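Local coordinates for fiber protein (Human adenovirus 14, PDB 3F0Y), which forms the trimeric knob of the adenovirus fibre and probably engages cell-surface receptors, among them CD46 in species B viruses, at residues A26-M31 with C39-T44; N63-L68 with T192-S197. All blocks are in the same frame, centred on the assembly; numbering follows the deposited sequence.

Contact 1 (A26-M31 with C39-T44); sequences ANCQMM and CKLILT
Asn27 and Cys28 both present their backbone N-H to the carbonyl of Cys39, which makes a classic beta bulge where the loop 26-31 meets the start of strand 39-48 in the fibre knob. The two bonds sharing that oxygen are weak: Asn27 N lies 3.1 Å from Cys39 O with a strongly bent N-H...O angle, and Cys28 N is similarly bent. The return bond, Cys39 N to Cys28 O, is straighter and completes a single antiparallel hydrogen-bonded pair.

The side-chain amide of Asn27 then continues the pairing along the strand. Its OD1 accepts Leu41 N at 2.7 Å, in the carbonyl plane and on a lone pair. Its ND2 donates to Leu41 O at 3.1 Å, and that oxygen lies only 4° out of the amide plane. One flat group thus grips both polar backbone atoms of Leu41, and the two bonds fix its rotation. Chi1 (65°) sets CG between the backbone N and the carbonyl carbon, and chi2 (-1°) then turns the amide so that OD1 and ND2 meet Leu41.

Beside these polar bonds the sulfur of Cys39 touches Cys28 CB and Met30 CB, and Met30, bent at chi2 and chi3, brings its CE near the same atom. Further out, Asp38 accepts the N-H groups of Met30 and Met31, Lys40 NZ bonds Pro23 O and Asn22 OD1, and Phe65 packs on Cys39. Cys28 CB also meets Leu41 CB at 3.8 Å, and Cys28 SG stands 4.0 Å from that same Leu41 CB.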
# COMPACT_ATOMS: atom_id res chain seq x y z
N ALA A 26 -18.49 12.67 16.70
CA ALA A 26 -18.25 11.24 16.55
C ALA A 26 -19.31 10.63 15.64
O ALA A 26 -20.51 10.88 15.81
CB ALA A 26 -18.26 10.56 17.91
N ASN A 27 -18.86 9.85 14.65
CA ASN A 27 -19.76 9.23 13.68
C ASN A 27 -19.83 7.71 13.83
O ASN A 27 -20.50 7.03 13.04
CB ASN A 27 -19.31 9.58 12.25
CG ASN A 27 -17.94 9.01 11.89
OD1 ASN A 27 -17.29 8.36 12.70
ND2 ASN A 27 -17.50 9.26 10.66
N CYS A 28 -19.15 7.18 14.84
CA CYS A 28 -18.96 5.74 14.97
C CYS A 28 -19.07 5.29 16.43
O CYS A 28 -18.52 5.93 17.33
CB CYS A 28 -17.59 5.36 14.40
SG CYS A 28 -17.20 3.60 14.48
N GLN A 29 -19.79 4.19 16.65
CA GLN A 29 -19.85 3.54 17.95
C GLN A 29 -19.02 2.25 17.88
O GLN A 29 -19.52 1.19 17.49
CB GLN A 29 -21.29 3.23 18.35
CG GLN A 29 -21.43 2.63 19.75
CD GLN A 29 -22.87 2.47 20.19
OE1 GLN A 29 -23.76 3.20 19.75
NE2 GLN A 29 -23.11 1.52 21.09
N MET A 30 -17.74 2.37 18.24
CA MET A 30 -16.80 1.26 18.16
C MET A 30 -16.99 0.24 19.28
O MET A 30 -17.07 -0.96 19.02
CB MET A 30 -15.37 1.80 18.19
CG MET A 30 -14.32 0.79 17.75
SD MET A 30 -14.34 0.49 15.98
CE MET A 30 -13.54 1.98 15.38
N MET A 31 -17.05 0.71 20.52
CA MET A 31 -17.07 -0.18 21.68
C MET A 31 -18.49 -0.67 21.99
O MET A 31 -19.46 0.07 21.84
CB MET A 31 -16.51 0.53 22.91
CG MET A 31 -15.09 1.04 22.72
SD MET A 31 -14.42 1.75 24.23
CE MET A 31 -15.49 3.16 24.48
N CYS A 39 -16.26 7.56 18.77
CA CYS A 39 -15.09 7.92 17.97
C CYS A 39 -15.47 8.39 16.57
O CYS A 39 -16.62 8.26 16.14
CB CYS A 39 -14.13 6.72 17.86
SG CYS A 39 -14.78 5.35 16.88
N LYS A 40 -14.48 8.94 15.87
CA LYS A 40 -14.62 9.29 14.47
C LYS A 40 -13.93 8.22 13.63
O LYS A 40 -12.71 8.04 13.73
CB LYS A 40 -13.98 10.65 14.18
CG LYS A 40 -14.48 11.79 15.05
CD LYS A 40 -13.67 13.05 14.80
CE LYS A 40 -14.01 14.14 15.80
NZ LYS A 40 -13.35 15.42 15.44
N LEU A 41 -14.70 7.49 12.83
CA LEU A 41 -14.14 6.56 11.86
C LEU A 41 -13.90 7.35 10.58
O LEU A 41 -14.84 7.88 9.98
CB LEU A 41 -15.08 5.39 11.59
CG LEU A 41 -14.61 4.32 10.60
CD1 LEU A 41 -13.40 3.57 11.15
CD2 LEU A 41 -15.74 3.36 10.27
N ILE A 42 -12.64 7.44 10.17
CA ILE A 42 -12.28 8.07 8.91
C ILE A 42 -12.06 6.95 7.89
O ILE A 42 -11.12 6.18 8.01
CB ILE A 42 -11.00 8.93 9.03
CG1 ILE A 42 -11.08 9.87 10.24
CG2 ILE A 42 -10.78 9.74 7.76
CD1 ILE A 42 -12.27 10.82 10.22
N LEU A 43 -12.97 6.86 6.93
CA LEU A 43 -12.91 5.81 5.91
C LEU A 43 -13.03 6.44 4.53
O LEU A 43 -13.96 7.21 4.28
CB LEU A 43 -14.04 4.80 6.11
CG LEU A 43 -14.09 3.64 5.11
CD1 LEU A 43 -12.82 2.80 5.19
CD2 LEU A 43 -15.33 2.79 5.34
N THR A 44 -12.09 6.11 3.65
CA THR A 44 -12.10 6.59 2.28
C THR A 44 -11.94 5.40 1.34
O THR A 44 -10.94 4.68 1.40
CB THR A 44 -10.95 7.60 2.04
OG1 THR A 44 -11.02 8.64 3.02
CG2 THR A 44 -11.05 8.20 0.64

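Contact 2 (N63-L68 with T192-S197); sequences NNFNML and TTLVTS
Leu194 lays its CD2 methyl over one face of the Phe65 ring, 3.7 Å above the ring plane and offset toward the rim. The CH-pi geometry is supported by a 4.0 Å distance from CD2 to the ring centroid, 22° off the normal, and the two side chains cross at about a right angle. The same methyl reaches Phe65 O at 3.4 Å and Leu68 CB at 4.0 Å, so it touches the Phe65 carbonyl oxygen and Leu68 as well as the ring. With CG of Leu194 anti to its backbone N (chi1 175°), that atom comes up to Phe65 CE2.

One hydrogen bond joins the segments: Leu194 N donates to Asn66 OD1 at 3.0 Å, nearly straight at the hydrogen, but with the donor standing 50° above the carbonyl plane of the amide. The Asn66 side chain also lies against the backbone before Leu194, its CB 3.4 Å from Thr192 O, while OD1 meets CA and CG2 of Thr193. The buried residue Asn66 thereby uses its side-chain oxygen to accept a main-chain N-H of the loop.

In the fold, helix 63-66 follows strand 51-60, and the loop 192-197 runs on toward strand 199-204, with backbone hydrogen bonds between Leu194 and Gly60 and between Thr196 and Val58. Phe76 of strand 73-82 meets Phe65 edge-to-face and touches Leu194, which also packs on Tyr144 of strand 137-145.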
# COMPACT_ATOMS: atom_id res chain seq x y z
N ASN A 63 -14.05 9.18 26.48
CA ASN A 63 -12.99 8.93 27.45
C ASN A 63 -12.61 7.45 27.50
O ASN A 63 -11.43 7.11 27.46
CB ASN A 63 -13.39 9.41 28.84
CG ASN A 63 -12.30 9.18 29.87
OD1 ASN A 63 -12.50 8.48 30.86
ND2 ASN A 63 -11.13 9.77 29.63
N ASN A 64 -13.62 6.58 27.59
CA ASN A 64 -13.38 5.14 27.68
C ASN A 64 -12.65 4.58 26.46
O ASN A 64 -11.80 3.70 26.61
CB ASN A 64 -14.70 4.39 27.89
CG ASN A 64 -15.23 4.52 29.31
OD1 ASN A 64 -14.58 5.09 30.18
ND2 ASN A 64 -16.42 3.98 29.55
N PHE A 65 -12.98 5.09 25.28
CA PHE A 65 -12.28 4.67 24.06
C PHE A 65 -10.84 5.18 24.05
O PHE A 65 -9.92 4.43 23.74
CB PHE A 65 -13.01 5.14 22.81
CG PHE A 65 -12.39 4.65 21.53
CD1 PHE A 65 -12.56 3.33 21.13
CD2 PHE A 65 -11.62 5.49 20.75
CE1 PHE A 65 -11.98 2.86 19.96
CE2 PHE A 65 -11.03 5.03 19.58
CZ PHE A 65 -11.22 3.71 19.18
N ASN A 66 -10.66 6.45 24.38
CA ASN A 66 -9.33 7.05 24.44
C ASN A 66 -8.44 6.40 25.48
O ASN A 66 -7.23 6.29 25.28
CB ASN A 66 -9.43 8.56 24.70
CG ASN A 66 -9.91 9.34 23.49
OD1 ASN A 66 -9.73 8.91 22.35
ND2 ASN A 66 -10.52 10.49 23.73
N MET A 67 -9.03 5.95 26.58
CA MET A 67 -8.28 5.29 27.65
C MET A 67 -7.89 3.85 27.32
O MET A 67 -7.14 3.23 28.08
CB MET A 67 -9.07 5.34 28.96
CG MET A 67 -9.10 6.72 29.61
SD MET A 67 -7.47 7.31 30.11
CE MET A 67 -7.08 6.17 31.44
N LEU A 68 -8.37 3.31 26.20
CA LEU A 68 -7.94 1.98 25.75
C LEU A 68 -6.43 1.93 25.52
O LEU A 68 -5.82 0.87 25.64
CB LEU A 68 -8.68 1.56 24.47
CG LEU A 68 -10.19 1.35 24.57
CD1 LEU A 68 -10.74 0.92 23.22
CD2 LEU A 68 -10.56 0.34 25.64
N THR A 192 -4.24 10.60 26.02
CA THR A 192 -4.99 11.76 25.55
C THR A 192 -6.08 11.32 24.57
O THR A 192 -7.23 11.15 24.96
CB THR A 192 -4.08 12.82 24.90
OG1 THR A 192 -3.31 12.21 23.85
CG2 THR A 192 -3.14 13.42 25.93
N THR A 193 -5.70 11.12 23.31
CA THR A 193 -6.63 10.69 22.28
C THR A 193 -6.08 9.47 21.56
O THR A 193 -4.94 9.48 21.10
CB THR A 193 -6.87 11.81 21.25
OG1 THR A 193 -7.29 13.00 21.92
CG2 THR A 193 -7.95 11.40 20.25
N LEU A 194 -6.91 8.43 21.46
CA LEU A 194 -6.56 7.24 20.69
C LEU A 194 -6.72 7.55 19.21
O LEU A 194 -7.84 7.65 18.70
CB LEU A 194 -7.44 6.05 21.09
CG LEU A 194 -7.29 4.75 20.30
CD1 LEU A 194 -5.83 4.46 19.95
CD2 LEU A 194 -7.90 3.59 21.08
N VAL A 195 -5.59 7.73 18.53
CA VAL A 195 -5.56 7.93 17.08
C VAL A 195 -4.74 6.81 16.45
O VAL A 195 -3.61 6.56 16.87
CB VAL A 195 -4.93 9.28 16.70
CG1 VAL A 195 -4.77 9.40 15.19
CG2 VAL A 195 -5.76 10.43 17.25
N THR A 196 -5.31 6.13 15.47
CA THR A 196 -4.55 5.16 14.68
C THR A 196 -4.06 5.86 13.41
O THR A 196 -4.73 6.74 12.88
CB THR A 196 -5.40 3.92 14.30
OG1 THR A 196 -6.47 4.30 13.43
CG2 THR A 196 -5.97 3.25 15.55
N SER A 197 -2.87 5.48 12.95
CA SER A 197 -2.36 5.99 11.68
C SER A 197 -3.15 5.33 10.55
O SER A 197 -3.68 4.24 10.73
CB SER A 197 -0.86 5.72 11.53
OG SER A 197 -0.58 4.33 11.55

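Contact 1 is the buried one, its centre about 8 Å from the centre of the chain, whereas contact 2 lies about 16 Å out and is only partly buried. Five hydrogen bonds, two of them weak, cross contact 1, joining a loop to the opening of a strand near it in sequence; contact 2 joins residues more than 120 positions apart through one side-chain-to-backbone bond and a methyl on an aromatic face. Strand 51-60 borders both. The two touch directly: Met30 CG lies 3.8 Å from Phe65 CE1, so the Phe65 ring is shared by both contacts, and Met31 CE touches the backbone N of Phe65.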